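Local coordinates for protein N-acetylmuramoyl-L-alanine amidase (Mycobacteroides abscessus, PDB 7AGO) that probably cleaves, as a zinc-dependent hydrolase, the amide bond between N-acetylmuramic acid and L-alanine in peptidoglycan during mycobacterial cell-wall remodelling, at residues V11-H16 / V102-A107; G15-N20 / S37-G42; G116-Y121 / L179-N184. All coordinates share one frame; numbering follows the deposited sequence.

Contact 1: V11-H16 / V102-A107. With ZN (zinc ion), chain D; ZGL (D-alpha-glutamine), chain B.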
loop_
_atom_site.group_PDB
_atom_site.type_symbol
_atom_site.label_atom_id
_atom_site.label_comp_id
_atom_site.label_asym_id
_atom_site.label_seq_id
_atom_site.Cartn_x
_atom_site.Cartn_y
_atom_site.Cartn_z
ATOM N N VAL A 11 10.990 -0.482 0.207
ATOM C CA VAL A 11 10.346 -1.557 0.960
ATOM C C VAL A 11 8.881 -1.618 0.557
ATOM O O VAL A 11 8.215 -0.581 0.426
ATOM C CB VAL A 11 10.476 -1.398 2.486
ATOM C CG1 VAL A 11 9.881 -2.638 3.179
ATOM C CG2 VAL A 11 11.923 -1.222 2.882
ATOM N N LEU A 12 8.386 -2.842 0.358
ATOM C CA LEU A 12 7.028 -3.094 -0.104
ATOM C C LEU A 12 6.259 -3.841 0.972
ATOM O O LEU A 12 6.766 -4.812 1.541
ATOM C CB LEU A 12 7.040 -3.910 -1.398
ATOM C CG LEU A 12 7.853 -3.306 -2.545
ATOM C CD1 LEU A 12 7.930 -4.281 -3.722
ATOM C CD2 LEU A 12 7.237 -1.975 -2.971
ATOM N N ASP A 13 5.038 -3.391 1.244
ATOM C CA ASP A 13 4.195 -3.992 2.279
ATOM C C ASP A 13 2.918 -4.516 1.641
ATOM O O ASP A 13 1.993 -3.732 1.377
ATOM C CB ASP A 13 3.853 -2.968 3.366
ATOM C CG ASP A 13 2.795 -3.469 4.323
ATOM O OD1 ASP A 13 2.865 -4.664 4.689
ATOM O OD2 ASP A 13 1.904 -2.676 4.716
ATOM N N PRO A 14 2.805 -5.829 1.398
ATOM C CA PRO A 14 1.511 -6.393 0.992
ATOM C C PRO A 14 0.605 -6.506 2.210
ATOM O O PRO A 14 0.859 -7.295 3.120
ATOM C CB PRO A 14 1.896 -7.773 0.430
ATOM C CG PRO A 14 3.270 -8.093 0.975
ATOM C CD PRO A 14 3.814 -6.865 1.680
ATOM N N GLY A 15 -0.459 -5.706 2.216
ATOM C CA GLY A 15 -1.262 -5.562 3.420
ATOM C C GLY A 15 -1.890 -6.870 3.866
ATOM O O GLY A 15 -2.246 -7.727 3.056
ATOM N N HIS A 16 -2.035 -6.993 5.191
ATOM C CA HIS A 16 -2.668 -8.107 5.903
ATOM C C HIS A 16 -1.841 -9.386 5.851
ATOM O O HIS A 16 -0.763 -9.419 5.245
ATOM C CB HIS A 16 -4.084 -8.339 5.379
ATOM C CG HIS A 16 -4.885 -7.078 5.307
ATOM N ND1 HIS A 16 -5.447 -6.484 6.420
ATOM C CD2 HIS A 16 -5.159 -6.260 4.264
ATOM C CE1 HIS A 16 -6.049 -5.362 6.056
ATOM N NE2 HIS A 16 -5.897 -5.210 4.752
ATOM N N VAL A 102 8.747 3.820 0.640
ATOM C CA VAL A 102 8.003 2.666 1.134
ATOM C C VAL A 102 6.612 2.699 0.517
ATOM O O VAL A 102 5.950 3.740 0.536
ATOM C CB VAL A 102 7.906 2.676 2.672
ATOM C CG1 VAL A 102 7.091 1.486 3.162
ATOM C CG2 VAL A 102 9.294 2.650 3.289
ATOM N N VAL A 103 6.155 1.568 -0.014
ATOM C CA VAL A 103 4.810 1.493 -0.574
ATOM C C VAL A 103 4.075 0.334 0.069
ATOM O O VAL A 103 4.541 -0.812 0.004
ATOM C CB VAL A 103 4.820 1.335 -2.105
ATOM C CG1 VAL A 103 3.404 1.168 -2.616
ATOM C CG2 VAL A 103 5.478 2.541 -2.753
ATOM N N SER A 104 2.925 0.631 0.667
ATOM C CA SER A 104 2.010 -0.372 1.197
ATOM C C SER A 104 0.865 -0.566 0.207
ATOM O O SER A 104 0.333 0.407 -0.329
ATOM C CB SER A 104 1.472 0.072 2.561
ATOM O OG SER A 104 0.586 -0.887 3.110
ATOM N N ILE A 105 0.501 -1.825 -0.046
ATOM C CA ILE A 105 -0.501 -2.160 -1.053
ATOM C C ILE A 105 -1.698 -2.797 -0.367
ATOM O O ILE A 105 -1.552 -3.793 0.356
ATOM C CB ILE A 105 0.066 -3.102 -2.134
ATOM C CG1 ILE A 105 1.181 -2.403 -2.916
ATOM C CG2 ILE A 105 -1.046 -3.578 -3.059
ATOM C CD1 ILE A 105 0.718 -1.141 -3.667
ATOM N N HIS A 106 -2.881 -2.241 -0.628
ATOM C CA HIS A 106 -4.129 -2.727 -0.059
ATOM C C HIS A 106 -5.178 -2.760 -1.162
ATOM O O HIS A 106 -4.981 -2.215 -2.250
ATOM C CB HIS A 106 -4.598 -1.823 1.099
ATOM C CG HIS A 106 -3.877 -2.061 2.393
ATOM N ND1 HIS A 106 -4.484 -2.655 3.478
ATOM C CD2 HIS A 106 -2.606 -1.789 2.778
ATOM C CE1 HIS A 106 -3.618 -2.748 4.472
ATOM N NE2 HIS A 106 -2.470 -2.228 4.074
ATOM N N ALA A 107 -6.306 -3.403 -0.872
ATOM C CA ALA A 107 -7.519 -3.245 -1.665
ATOM C C ALA A 107 -8.683 -3.068 -0.703
ATOM O O ALA A 107 -8.664 -3.582 0.421
ATOM C CB ALA A 107 -7.775 -4.439 -2.601
HETATM ZN ZN ZN D . -6.376 -3.575 3.570
HETATM C CD ZGL B . -4.826 -2.904 8.800
HETATM N N ZGL B . -6.015 -1.213 7.443
HETATM O O2 ZGL B . -4.258 -3.275 7.772
HETATM N N1 ZGL B . -4.752 -3.547 9.959
HETATM C CA ZGL B . -5.678 -1.639 8.806
HETATM C CB ZGL B . -4.971 -0.547 9.616
HETATM C C ZGL B . -2.776 0.780 9.865
HETATM C CG ZGL B . -3.570 -0.268 9.103
HETATM O OXT ZGL B . -3.318 1.367 10.837
HETATM O O ZGL B . -1.619 0.999 9.489
HETATM O O HOH W 1 -0.455 -2.586 6.009
HETATM O O HOH W 2 -7.845 -2.312 2.748
#
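Val11 to Pro14 run parallel to Val102 to Ile105 as neighbouring strands inside the mixed sheet of the zinc-dependent amidase fold, and the metal sits near the C-terminal ends of both strands. The backbone pairing is regular: Val103 N donates to Val11 O (3.0 Å), Asp13 N to Val103 O, Ile105 N to Asp13 O, and Gly15 N to Ile105 O, which carries the pattern one residue beyond strand 11-14. Pro14 fits between the donors Asp13 and Gly15 because its nitrogen, which lacks a proton, faces the other edge of the strand.

Among the polar side chains, Ser104 OG donates to Asp13 OD2 over 2.7 Å, meeting the anti side of the carboxylate 34° out of its plane. Asp13 CG stands anti to the backbone N (chi1 170°), which brings OD2 over Ser104 while OD1 turns to Thr76 and to a salt bridge with Arg90. A water accepts from His106 NE2 at 2.8 Å, in the plane of the ring, and donates to Asp13 OD2, so the buried aspartate is a second-shell partner that, through the water, probably steadies the ring already held by zinc at ND1.

On the opposite face of the sheet, Leu12 lies beside Val103, CD2 to CB 4.2 Å, and its side chain packs against Val59 and Ile62 of helix 51-68.

At the metal, His16 NE2 and His106 ND1 each bind zinc at 2.1 Å, their ring planes 75° apart, and Glu51 adds a protein ligand. Gly15, having no side chain, lets its CA sit over one face of the His106 ring, 3.9 Å from the ring centroid. The fourth zinc ligand is a water that donates a hydrogen bond to Ala107 O at 2.8 Å.

Contact 2: G15-N20 / S37-G42. With ZN (zinc ion), chain D; ZGL (D-alpha-glutamine), chain B.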
loop_
_atom_site.group_PDB
_atom_site.type_symbol
_atom_site.label_atom_id
_atom_site.label_comp_id
_atom_site.label_asym_id
_atom_site.label_seq_id
_atom_site.Cartn_x
_atom_site.Cartn_y
_atom_site.Cartn_z
ATOM N N GLY A 15 -0.459 -5.706 2.216
ATOM C CA GLY A 15 -1.262 -5.562 3.420
ATOM C C GLY A 15 -1.890 -6.870 3.866
ATOM O O GLY A 15 -2.246 -7.727 3.056
ATOM N N HIS A 16 -2.035 -6.993 5.191
ATOM C CA HIS A 16 -2.668 -8.107 5.903
ATOM C C HIS A 16 -1.841 -9.386 5.851
ATOM O O HIS A 16 -0.763 -9.419 5.245
ATOM C CB HIS A 16 -4.084 -8.339 5.379
ATOM C CG HIS A 16 -4.885 -7.078 5.307
ATOM N ND1 HIS A 16 -5.447 -6.484 6.420
ATOM C CD2 HIS A 16 -5.159 -6.260 4.264
ATOM C CE1 HIS A 16 -6.049 -5.362 6.056
ATOM N NE2 HIS A 16 -5.897 -5.210 4.752
ATOM N N ASN A 17 -2.337 -10.429 6.524
ATOM C CA ASN A 17 -1.632 -11.689 6.723
ATOM C C ASN A 17 -2.180 -12.780 5.813
ATOM O O ASN A 17 -3.345 -12.765 5.415
ATOM C CB ASN A 17 -1.783 -12.196 8.166
ATOM C CG ASN A 17 -1.143 -11.305 9.203
ATOM O OD1 ASN A 17 -0.229 -10.530 8.925
ATOM N ND2 ASN A 17 -1.611 -11.444 10.449
ATOM N N GLY A 18 -1.348 -13.801 5.590
ATOM C CA GLY A 18 -1.840 -15.017 4.959
ATOM C C GLY A 18 -2.826 -15.787 5.821
ATOM O O GLY A 18 -3.701 -16.481 5.298
ATOM N N ALA A 19 -2.706 -15.674 7.143
ATOM C CA ALA A 19 -3.628 -16.330 8.062
ATOM C C ALA A 19 -3.633 -15.547 9.367
ATOM O O ALA A 19 -2.720 -14.763 9.641
ATOM C CB ALA A 19 -3.234 -17.789 8.315
ATOM N N ASN A 20 -4.655 -15.774 10.186
ATOM C CA ASN A 20 -4.780 -15.003 11.415
ATOM C C ASN A 20 -5.123 -15.900 12.595
ATOM O O ASN A 20 -5.583 -17.033 12.435
ATOM C CB ASN A 20 -5.841 -13.908 11.275
ATOM C CG ASN A 20 -5.545 -12.973 10.123
ATOM O OD1 ASN A 20 -4.590 -12.204 10.174
ATOM N ND2 ASN A 20 -6.353 -13.050 9.069
ATOM N N SER A 37 -5.681 -2.270 16.686
ATOM C CA SER A 37 -5.428 -3.703 16.601
ATOM C C SER A 37 -4.149 -3.999 15.824
ATOM O O SER A 37 -3.864 -3.369 14.802
ATOM C CB SER A 37 -6.614 -4.412 15.941
ATOM O OG SER A 37 -7.782 -4.286 16.738
ATOM N N CYS A 38 -3.406 -5.001 16.311
ATOM C CA CYS A 38 -2.191 -5.482 15.654
ATOM C C CYS A 38 -2.412 -5.743 14.172
ATOM O O CYS A 38 -1.572 -5.386 13.340
ATOM C CB CYS A 38 -1.710 -6.764 16.352
ATOM S SG CYS A 38 -0.810 -7.983 15.299
ATOM N N GLN A 39 -3.527 -6.381 13.822
ATOM C CA GLN A 39 -3.851 -6.636 12.425
ATOM C C GLN A 39 -5.357 -6.742 12.266
ATOM O O GLN A 39 -6.106 -6.863 13.239
ATOM C CB GLN A 39 -3.200 -7.929 11.898
ATOM C CG GLN A 39 -1.891 -7.764 11.126
ATOM C CD GLN A 39 -2.001 -6.891 9.874
ATOM O OE1 GLN A 39 -3.090 -6.537 9.418
ATOM N NE2 GLN A 39 -0.851 -6.535 9.321
ATOM N N THR A 40 -5.789 -6.695 11.010
ATOM C CA THR A 40 -7.145 -7.047 10.614
ATOM C C THR A 40 -7.051 -8.019 9.449
ATOM O O THR A 40 -6.038 -8.075 8.746
ATOM C CB THR A 40 -7.968 -5.824 10.193
ATOM O OG1 THR A 40 -7.324 -5.200 9.078
ATOM C CG2 THR A 40 -8.100 -4.823 11.340
ATOM N N SER A 41 -8.120 -8.787 9.230
ATOM C CA SER A 41 -8.049 -9.827 8.205
ATOM C C SER A 41 -7.960 -9.250 6.795
ATOM O O SER A 41 -7.381 -9.888 5.906
ATOM C CB SER A 41 -9.261 -10.748 8.306
ATOM O OG SER A 41 -10.442 -10.033 7.991
ATOM N N GLY A 42 -8.525 -8.067 6.567
ATOM C CA GLY A 42 -8.691 -7.551 5.222
ATOM C C GLY A 42 -9.966 -8.072 4.583
ATOM O O GLY A 42 -10.675 -8.911 5.130
HETATM ZN ZN ZN D . -6.376 -3.575 3.570
HETATM C CD ZGL B . -4.826 -2.904 8.800
HETATM N N ZGL B . -6.015 -1.213 7.443
HETATM O O2 ZGL B . -4.258 -3.275 7.772
HETATM N N1 ZGL B . -4.752 -3.547 9.959
HETATM C CA ZGL B . -5.678 -1.639 8.806
HETATM C CB ZGL B . -4.971 -0.547 9.616
HETATM C C ZGL B . -2.776 0.780 9.865
HETATM C CG ZGL B . -3.570 -0.268 9.103
HETATM O OXT ZGL B . -3.318 1.367 10.837
HETATM O O ZGL B . -1.619 0.999 9.489
HETATM O O HOH W 3 -1.525 -4.767 6.966
HETATM O O HOH W 4 -5.963 -12.267 6.356
HETATM O O HOH W 5 -4.351 -10.172 8.479
HETATM O O HOH W 2 -7.845 -2.312 2.748
#
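His16 is held by the backbone of Thr40 to Gly42 at its ND1 and over one face of its ring. Its ND1 donates to Thr40 O at 2.9 Å with an N-H...O angle of 151°, the donor standing well above the carbonyl plane instead of on a lone pair. Gly42 CA sits over the centre of one face, 3.5 Å from the ring centroid; a glycine suits this place, both for the closeness of the imidazole and for its own backbone angles. At the ring edge, Thr40 OG1 lies in plane, 3.3 Å from His16 CE1. That hydroxyl sits between the backbone N and the carbonyl carbon of Thr40 (chi1 60°) and also comes close to N1 of the bound D-alpha-glutamine.

Gln39 organises the next layer. Its OE1 accepts from Thr40 N at 3.1 Å, on an in-plane lone pair, and takes a weak bond from the ligand's N1. Its NE2 shares one water with His16 N and the ligand's O2. Farther out, Asn17 ND2 rests on Gln39 CG at 3.8 Å, the two amide planes 62° apart, and donates to Asn20 OD1. A second water joins Asn17 N, Asn20 OD1 and Thr40 O, while a third links Asn17 O, Asn20 ND2 and Ser41 O, so water adds polar links between the two loops beside their direct contacts. The disulfide between Cys38 and Cys86 ties down the start of 37-42.

A backbone carbonyl that orients a metal-binding histidine through its second nitrogen is a classic outer-shell feature of zinc enzymes, and here it belongs to the amidase active site.

Contact 3: G116-Y121 / L179-N184. With ALA (alanine), chain C.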
loop_
_atom_site.group_PDB
_atom_site.type_symbol
_atom_site.label_atom_id
_atom_site.label_comp_id
_atom_site.label_asym_id
_atom_site.label_seq_id
_atom_site.Cartn_x
_atom_site.Cartn_y
_atom_site.Cartn_z
ATOM N N GLY A 116 -12.010 2.332 -8.327
ATOM C CA GLY A 116 -10.807 3.117 -8.522
ATOM C C GLY A 116 -9.911 3.117 -7.290
ATOM O O GLY A 116 -10.228 2.539 -6.251
ATOM N N PHE A 117 -8.786 3.826 -7.420
ATOM C CA PHE A 117 -7.703 3.798 -6.439
ATOM C C PHE A 117 -7.712 5.045 -5.556
ATOM O O PHE A 117 -8.153 6.120 -5.973
ATOM C CB PHE A 117 -6.340 3.702 -7.148
ATOM C CG PHE A 117 -5.927 4.988 -7.856
ATOM C CD1 PHE A 117 -5.257 5.993 -7.167
ATOM C CD2 PHE A 117 -6.207 5.182 -9.204
ATOM C CE1 PHE A 117 -4.883 7.174 -7.801
ATOM C CE2 PHE A 117 -5.832 6.353 -9.856
ATOM C CZ PHE A 117 -5.169 7.360 -9.153
ATOM N N HIS A 118 -7.170 4.918 -4.338
ATOM C CA HIS A 118 -6.821 6.132 -3.607
ATOM C C HIS A 118 -5.505 5.940 -2.870
ATOM O O HIS A 118 -5.192 4.845 -2.394
ATOM C CB HIS A 118 -7.946 6.630 -2.646
ATOM C CG HIS A 118 -8.346 5.679 -1.549
ATOM N ND1 HIS A 118 -9.095 4.544 -1.775
ATOM C CD2 HIS A 118 -8.206 5.769 -0.203
ATOM C CE1 HIS A 118 -9.344 3.942 -0.623
ATOM N NE2 HIS A 118 -8.823 4.672 0.349
ATOM N N VAL A 119 -4.724 7.014 -2.828
ATOM C CA VAL A 119 -3.382 7.031 -2.258
ATOM C C VAL A 119 -3.490 7.692 -0.893
ATOM O O VAL A 119 -3.802 8.885 -0.801
ATOM C CB VAL A 119 -2.402 7.786 -3.169
ATOM C CG1 VAL A 119 -1.010 7.851 -2.543
ATOM C CG2 VAL A 119 -2.337 7.129 -4.549
ATOM N N ASN A 120 -3.251 6.915 0.163
ATOM C CA ASN A 120 -3.349 7.380 1.541
ATOM C C ASN A 120 -1.988 7.853 2.028
ATOM O O ASN A 120 -0.961 7.221 1.758
ATOM C CB ASN A 120 -3.865 6.265 2.458
ATOM C CG ASN A 120 -5.239 5.764 2.038
ATOM O OD1 ASN A 120 -6.257 6.326 2.434
ATOM N ND2 ASN A 120 -5.269 4.728 1.204
ATOM N N TYR A 121 -1.992 8.969 2.747
ATOM C CA TYR A 121 -0.755 9.532 3.272
ATOM C C TYR A 121 -1.051 10.184 4.612
ATOM O O TYR A 121 -2.196 10.529 4.922
ATOM C CB TYR A 121 -0.134 10.540 2.289
ATOM C CG TYR A 121 -0.970 11.788 2.106
ATOM C CD1 TYR A 121 -2.019 11.816 1.192
ATOM C CD2 TYR A 121 -0.714 12.939 2.848
ATOM C CE1 TYR A 121 -2.789 12.953 1.020
ATOM C CE2 TYR A 121 -1.485 14.086 2.683
ATOM C CZ TYR A 121 -2.518 14.084 1.772
ATOM O OH TYR A 121 -3.283 15.221 1.610
ATOM N N LEU A 179 0.259 4.497 1.275
ATOM C CA LEU A 179 -0.527 3.267 1.296
ATOM C C LEU A 179 -1.520 3.395 0.150
ATOM O O LEU A 179 -2.421 4.243 0.197
ATOM C CB LEU A 179 -1.231 3.072 2.641
ATOM C CG LEU A 179 -1.935 1.731 2.915
ATOM C CD1 LEU A 179 -2.240 1.564 4.414
ATOM C CD2 LEU A 179 -3.223 1.597 2.101
ATOM N N VAL A 180 -1.357 2.561 -0.874
ATOM C CA VAL A 180 -2.190 2.623 -2.069
ATOM C C VAL A 180 -3.285 1.577 -1.939
ATOM O O VAL A 180 -2.998 0.376 -1.886
ATOM C CB VAL A 180 -1.370 2.399 -3.350
ATOM C CG1 VAL A 180 -2.265 2.538 -4.568
ATOM C CG2 VAL A 180 -0.224 3.401 -3.440
ATOM N N GLU A 181 -4.534 2.036 -1.861
ATOM C CA GLU A 181 -5.704 1.180 -2.028
ATOM C C GLU A 181 -5.995 1.119 -3.522
ATOM O O GLU A 181 -6.429 2.114 -4.112
ATOM C CB GLU A 181 -6.895 1.745 -1.254
ATOM C CG GLU A 181 -6.753 1.685 0.277
ATOM C CD GLU A 181 -7.144 0.338 0.831
ATOM O OE1 GLU A 181 -7.458 -0.548 0.005
ATOM O OE2 GLU A 181 -7.138 0.162 2.080
ATOM N N LEU A 182 -5.718 -0.030 -4.153
ATOM C CA LEU A 182 -5.702 -0.039 -5.612
ATOM C C LEU A 182 -7.098 -0.066 -6.215
ATOM O O LEU A 182 -7.251 0.281 -7.392
ATOM C CB LEU A 182 -4.882 -1.223 -6.137
ATOM C CG LEU A 182 -3.367 -1.020 -6.058
ATOM C CD1 LEU A 182 -2.612 -2.334 -6.264
ATOM C CD2 LEU A 182 -2.938 0.004 -7.125
ATOM N N GLY A 183 -8.102 -0.479 -5.451
ATOM C CA GLY A 183 -9.468 -0.514 -5.956
ATOM C C GLY A 183 -10.403 -1.067 -4.903
ATOM O O GLY A 183 -10.003 -1.350 -3.768
ATOM N N ASN A 184 -11.675 -1.215 -5.304
ATOM C CA ASN A 184 -12.745 -1.688 -4.426
ATOM C C ASN A 184 -13.043 -3.150 -4.752
ATOM O O ASN A 184 -13.587 -3.451 -5.820
ATOM C CB ASN A 184 -13.994 -0.820 -4.608
ATOM C CG ASN A 184 -15.167 -1.301 -3.773
ATOM O OD1 ASN A 184 -15.013 -2.161 -2.903
ATOM N ND2 ASN A 184 -16.353 -0.740 -4.029
HETATM N N ALA C . -8.468 0.751 5.603
HETATM C CA ALA C . -7.187 0.063 5.740
HETATM C C ALA C . -6.890 -0.236 7.208
HETATM O O ALA C . -7.516 0.353 8.096
HETATM C CB ALA C . -6.068 0.897 5.125
#
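Asn120 holds Leu179 O with two donors, its backbone N at 2.8 Å and its side-chain ND2 at 3.1 Å, which reach the oxygen from opposite faces of the carbonyl plane. The side-chain amide can fold back on this carbonyl because CG lies beside the backbone N and anti to the carbonyl carbon (chi1 -60°); OD1 is then turned to Arg164. Leu179 N returns a bond to Asn120 O. One hydrogen-bonded pair along, His118 N donates to Glu181 O at 2.9 Å and Glu181 N donates back to His118 O.

Val119 and Val180 form the non-hydrogen-bonded pair between these two, an antiparallel pairing that marks a change of direction in the amidase sheet: strands 118-122 and 161-164 run against the other four. Their methyls, CG2 to CG2 at 4.4 Å, point to the face where Leu145 of helix 132-147 meets Val180, a place suited to compact branched side chains.

On the face of His118, Asn120 and Glu181, the His118 ring lies alongside Glu181, its plane 14° from that of the carboxylate. Glu181 CB sits over one face of the imidazole, toward its rim, in a CH-pi contact, 3.7 Å from the ring centroid, and CG is met by Asn120 ND2 at 3.5 Å. A bend at chi2 (-83°) leads the carboxylate off toward the metal site, where OE2 lies 3.3 Å from CB of the bound alanine; Leu179 CD1 approaches the same methyl from another direction.

Beyond the regular pairing, Phe117 CB packs on the carbonyl oxygens of Glu181 and Leu182, and Gly183 CA makes a CA-H...O contact with Gly116 O at 3.2 Å.

In the fold
Contacts 1 and 2 share Gly15 and His16: the strand pairing of contact 1 delivers the histidine to the zinc, and the loops of contact 2, centred about 12 Å away, hold its ring at ND1 and over one face. Contact 3, its centre about 11 Å from that of contact 1, continues the same sheet, since Ser104 O to Val180 N (2.8 Å) and His106 N to Val180 O (2.9 Å) are probable hydrogen bonds. Contacts 2 and 3 do not touch, their nearest atoms being about 6 Å apart. The metal site brings all three together: contacts 1 and 2 border the D-alpha-glutamine, and Glu181 of contact 3 approaches the bound alanine with its side chain about 4 Å from the zinc.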